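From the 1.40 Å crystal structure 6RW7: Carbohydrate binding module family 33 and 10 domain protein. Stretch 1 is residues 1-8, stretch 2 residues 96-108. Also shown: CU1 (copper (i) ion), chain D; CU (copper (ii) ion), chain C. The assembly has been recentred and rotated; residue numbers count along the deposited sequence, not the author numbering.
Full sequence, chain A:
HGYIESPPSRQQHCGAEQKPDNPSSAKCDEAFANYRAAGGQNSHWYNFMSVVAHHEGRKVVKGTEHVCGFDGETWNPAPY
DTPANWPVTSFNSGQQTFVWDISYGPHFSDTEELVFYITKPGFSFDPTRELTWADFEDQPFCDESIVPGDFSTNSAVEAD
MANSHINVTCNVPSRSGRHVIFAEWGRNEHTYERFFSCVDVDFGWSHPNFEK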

# COMPACT_ATOMS: atom_id res chain seq x y z
N HIS A 1 -0.06 -4.94 12.14
CA HIS A 1 -1.08 -4.03 11.58
C HIS A 1 -0.41 -2.77 11.09
O HIS A 1 0.31 -2.12 11.88
CB HIS A 1 -2.15 -3.70 12.62
CG HIS A 1 -3.09 -4.83 12.76
ND1 HIS A 1 -2.66 -6.08 13.17
CD2 HIS A 1 -4.39 -4.93 12.46
CE1 HIS A 1 -3.68 -6.93 13.14
NE2 HIS A 1 -4.77 -6.24 12.72
N GLY A 2 -0.58 -2.45 9.82
CA GLY A 2 0.15 -1.31 9.27
C GLY A 2 -0.25 -0.94 7.87
O GLY A 2 -1.07 -1.61 7.22
N TYR A 3 0.37 0.13 7.43
CA TYR A 3 0.05 0.80 6.14
C TYR A 3 1.22 1.73 5.84
O TYR A 3 2.01 2.02 6.75
CB TYR A 3 -1.28 1.57 6.25
CG TYR A 3 -1.29 2.57 7.37
CD1 TYR A 3 -1.51 2.17 8.67
CD2 TYR A 3 -0.95 3.90 7.15
CE1 TYR A 3 -1.39 3.04 9.72
CE2 TYR A 3 -0.85 4.80 8.20
CZ TYR A 3 -1.08 4.37 9.49
OH TYR A 3 -0.99 5.25 10.54
N ILE A 4 1.33 2.19 4.61
CA ILE A 4 2.41 3.12 4.24
C ILE A 4 1.99 4.54 4.60
O ILE A 4 0.96 5.06 4.09
CB ILE A 4 2.84 2.93 2.78
CG1 ILE A 4 3.49 1.55 2.61
CG2 ILE A 4 3.75 4.06 2.32
CD1 ILE A 4 3.84 1.22 1.19
N GLU A 5 2.82 5.18 5.40
CA GLU A 5 2.62 6.57 5.86
C GLU A 5 3.24 7.57 4.89
O GLU A 5 2.64 8.65 4.69
CB GLU A 5 3.22 6.69 7.26
CG GLU A 5 3.23 8.10 7.81
CD GLU A 5 3.63 8.14 9.27
OE1 GLU A 5 3.12 7.32 10.05
OE2 GLU A 5 4.46 8.99 9.61
N SER A 6 4.41 7.27 4.35
CA SER A 6 5.15 8.19 3.46
C SER A 6 5.80 7.39 2.35
O SER A 6 6.51 6.44 2.66
CB SER A 6 6.20 8.97 4.23
OG SER A 6 6.85 9.84 3.33
N PRO A 7 5.58 7.69 1.05
CA PRO A 7 4.56 8.64 0.62
C PRO A 7 3.19 8.15 1.07
O PRO A 7 3.00 6.96 1.36
CB PRO A 7 4.65 8.60 -0.90
CG PRO A 7 5.20 7.21 -1.16
CD PRO A 7 6.22 6.99 -0.06
N PRO A 8 2.20 9.06 1.22
CA PRO A 8 0.96 8.67 1.85
C PRO A 8 0.16 7.68 1.00
O PRO A 8 -0.25 8.00 -0.10
CB PRO A 8 0.19 9.97 2.05
CG PRO A 8 0.83 10.94 1.08
CD PRO A 8 2.27 10.49 0.94
CU CU1 D . -0.83 -6.57 13.43
CU CU C . 3.83 7.00 12.07
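Stretch 2 (96-108) QTFVWDISYGPHF

Two copper ions join this pair of stretches. The copper(I) ion is held by His 1 N (2.2 Å), His 1 ND1 (1.9 Å) and His 107 NE2 (2.0 Å), so the chain terminus itself serves as a ligand; the copper(II) ion binds Glu 5 OE1 (2.2 Å) and Asp 101 OD2 (2.5 Å). Strand 96-101 runs antiparallel to strand 3-6, their N-to-C directions 127° apart and their axes 4.3 Å apart at closest approach.

The extended backbones pair Tyr 3 with Asp 101, Ile 4 with Trp 100 and Ser 6 with Val 99. Tyr 3 N donates to Asp 101 O (3.2 Å), and Asp 101 N to Tyr 3 O (2.8 Å). The register then slips by one residue: Val 99 O accepts from Glu 5 N (2.7 Å) and, weakly, from Ser 6 N (3.5 Å), a bulge closed by Val 99 N to Ser 6 O (2.8 Å).

On one face Ile 4 CG1 packs over the Trp 100 ring, 3.5 Å from CE2; on the other, Asp 101 CB lies over the Tyr 3 ring. Past the strand, Ile 102 to Gly 105 form a type I turn. On this backbone a CB at Gly 105 would clash with His 1 N and the copper(I) ion, and one at Gly 2 with Asp 101 O.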

# COMPACT_ATOMS: atom_id res chain seq x y z
N GLN A 96 14.27 6.08 -3.21
CA GLN A 96 13.21 6.68 -2.35
C GLN A 96 13.08 5.81 -1.10
O GLN A 96 13.24 4.59 -1.21
CB GLN A 96 11.87 6.81 -3.08
CG GLN A 96 11.88 7.65 -4.36
CD GLN A 96 12.29 9.10 -4.16
OE1 GLN A 96 12.11 9.65 -3.09
NE2 GLN A 96 12.86 9.71 -5.20
N THR A 97 12.74 6.43 0.02
CA THR A 97 12.43 5.71 1.28
C THR A 97 10.92 5.60 1.43
O THR A 97 10.21 6.63 1.38
CB THR A 97 13.10 6.35 2.50
OG1 THR A 97 14.50 6.35 2.21
CG2 THR A 97 12.85 5.57 3.77
N PHE A 98 10.43 4.38 1.63
CA PHE A 98 9.01 4.11 1.95
C PHE A 98 8.90 3.86 3.45
O PHE A 98 9.70 3.10 3.97
CB PHE A 98 8.49 2.91 1.17
CG PHE A 98 8.37 3.16 -0.31
CD1 PHE A 98 9.46 3.02 -1.15
CD2 PHE A 98 7.16 3.57 -0.85
CE1 PHE A 98 9.35 3.32 -2.50
CE2 PHE A 98 7.05 3.82 -2.21
CZ PHE A 98 8.15 3.72 -3.02
N VAL A 99 7.94 4.48 4.10
CA VAL A 99 7.78 4.38 5.57
C VAL A 99 6.48 3.62 5.84
O VAL A 99 5.37 4.16 5.53
CB VAL A 99 7.75 5.77 6.21
CG1 VAL A 99 7.59 5.64 7.71
CG2 VAL A 99 9.00 6.59 5.86
N TRP A 100 6.62 2.42 6.38
CA TRP A 100 5.45 1.68 6.92
C TRP A 100 5.24 2.15 8.35
O TRP A 100 6.18 2.04 9.17
CB TRP A 100 5.67 0.19 6.88
CG TRP A 100 5.47 -0.44 5.54
CD1 TRP A 100 6.32 -0.48 4.48
CD2 TRP A 100 4.28 -1.10 5.12
NE1 TRP A 100 5.75 -1.16 3.43
CE2 TRP A 100 4.50 -1.58 3.82
CE3 TRP A 100 3.06 -1.38 5.74
CZ2 TRP A 100 3.53 -2.29 3.12
CZ3 TRP A 100 2.10 -2.09 5.05
CH2 TRP A 100 2.33 -2.52 3.74
N ASP A 101 4.03 2.58 8.68
CA ASP A 101 3.63 2.77 10.09
C ASP A 101 3.09 1.45 10.60
O ASP A 101 2.12 0.94 10.02
CB ASP A 101 2.56 3.85 10.28
CG ASP A 101 2.22 3.95 11.76
OD1 ASP A 101 1.44 3.14 12.23
OD2 ASP A 101 2.83 4.75 12.44
N ILE A 102 3.71 0.90 11.63
CA ILE A 102 3.24 -0.38 12.24
C ILE A 102 2.87 -0.13 13.71
O ILE A 102 2.75 -1.10 14.45
CB ILE A 102 4.29 -1.50 12.01
CG1 ILE A 102 5.57 -1.34 12.84
CG2 ILE A 102 4.61 -1.65 10.53
CD1 ILE A 102 6.43 -2.59 12.82
N SER A 103 2.53 1.11 14.06
CA SER A 103 2.22 1.50 15.46
C SER A 103 1.04 0.69 16.01
O SER A 103 1.07 0.34 17.20
CB SER A 103 1.97 2.98 15.57
OG SER A 103 0.83 3.33 14.83
N TYR A 104 0.04 0.38 15.20
CA TYR A 104 -1.18 -0.33 15.68
C TYR A 104 -0.92 -1.82 15.87
O TYR A 104 -1.79 -2.51 16.40
CB TYR A 104 -2.35 -0.12 14.73
CG TYR A 104 -2.79 1.31 14.69
CD1 TYR A 104 -3.44 1.90 15.77
CD2 TYR A 104 -2.52 2.10 13.59
CE1 TYR A 104 -3.82 3.24 15.74
CE2 TYR A 104 -2.89 3.43 13.54
CZ TYR A 104 -3.54 4.00 14.62
OH TYR A 104 -3.90 5.32 14.54
N GLY A 105 0.23 -2.33 15.44
CA GLY A 105 0.60 -3.73 15.64
C GLY A 105 2.07 -3.92 15.28
O GLY A 105 2.39 -4.30 14.16
N PRO A 106 3.00 -3.52 16.18
CA PRO A 106 4.40 -3.37 15.81
C PRO A 106 5.17 -4.69 15.85
O PRO A 106 6.05 -4.91 16.70
CB PRO A 106 4.88 -2.31 16.81
CG PRO A 106 4.09 -2.64 18.06
CD PRO A 106 2.72 -3.01 17.53
N HIS A 107 4.87 -5.53 14.88
CA HIS A 107 5.44 -6.90 14.75
C HIS A 107 6.86 -6.83 14.15
O HIS A 107 7.12 -7.49 13.13
CB HIS A 107 4.54 -7.78 13.87
CG HIS A 107 3.07 -7.66 14.09
ND1 HIS A 107 2.47 -8.03 15.28
CD2 HIS A 107 2.08 -7.25 13.27
CE1 HIS A 107 1.17 -7.83 15.18
NE2 HIS A 107 0.90 -7.36 13.95
N PHE A 108 7.77 -6.11 14.77
CA PHE A 108 9.19 -6.04 14.34
C PHE A 108 9.83 -7.42 14.40
O PHE A 108 10.56 -7.78 13.49
CB PHE A 108 9.96 -5.06 15.21
CG PHE A 108 9.65 -3.61 14.94
CD1 PHE A 108 10.15 -2.98 13.82
CD2 PHE A 108 8.92 -2.85 15.85
CE1 PHE A 108 9.91 -1.63 13.59
CE2 PHE A 108 8.68 -1.51 15.62
CZ PHE A 108 9.17 -0.90 14.49
O HOH W 1 -0.06 0.62 12.23
O HOH W 2 -2.73 6.58 12.51
O HOH W 3 9.26 8.78 2.55
O HOH W 4 4.37 6.89 14.18
O HOH W 5 -1.50 -6.17 15.86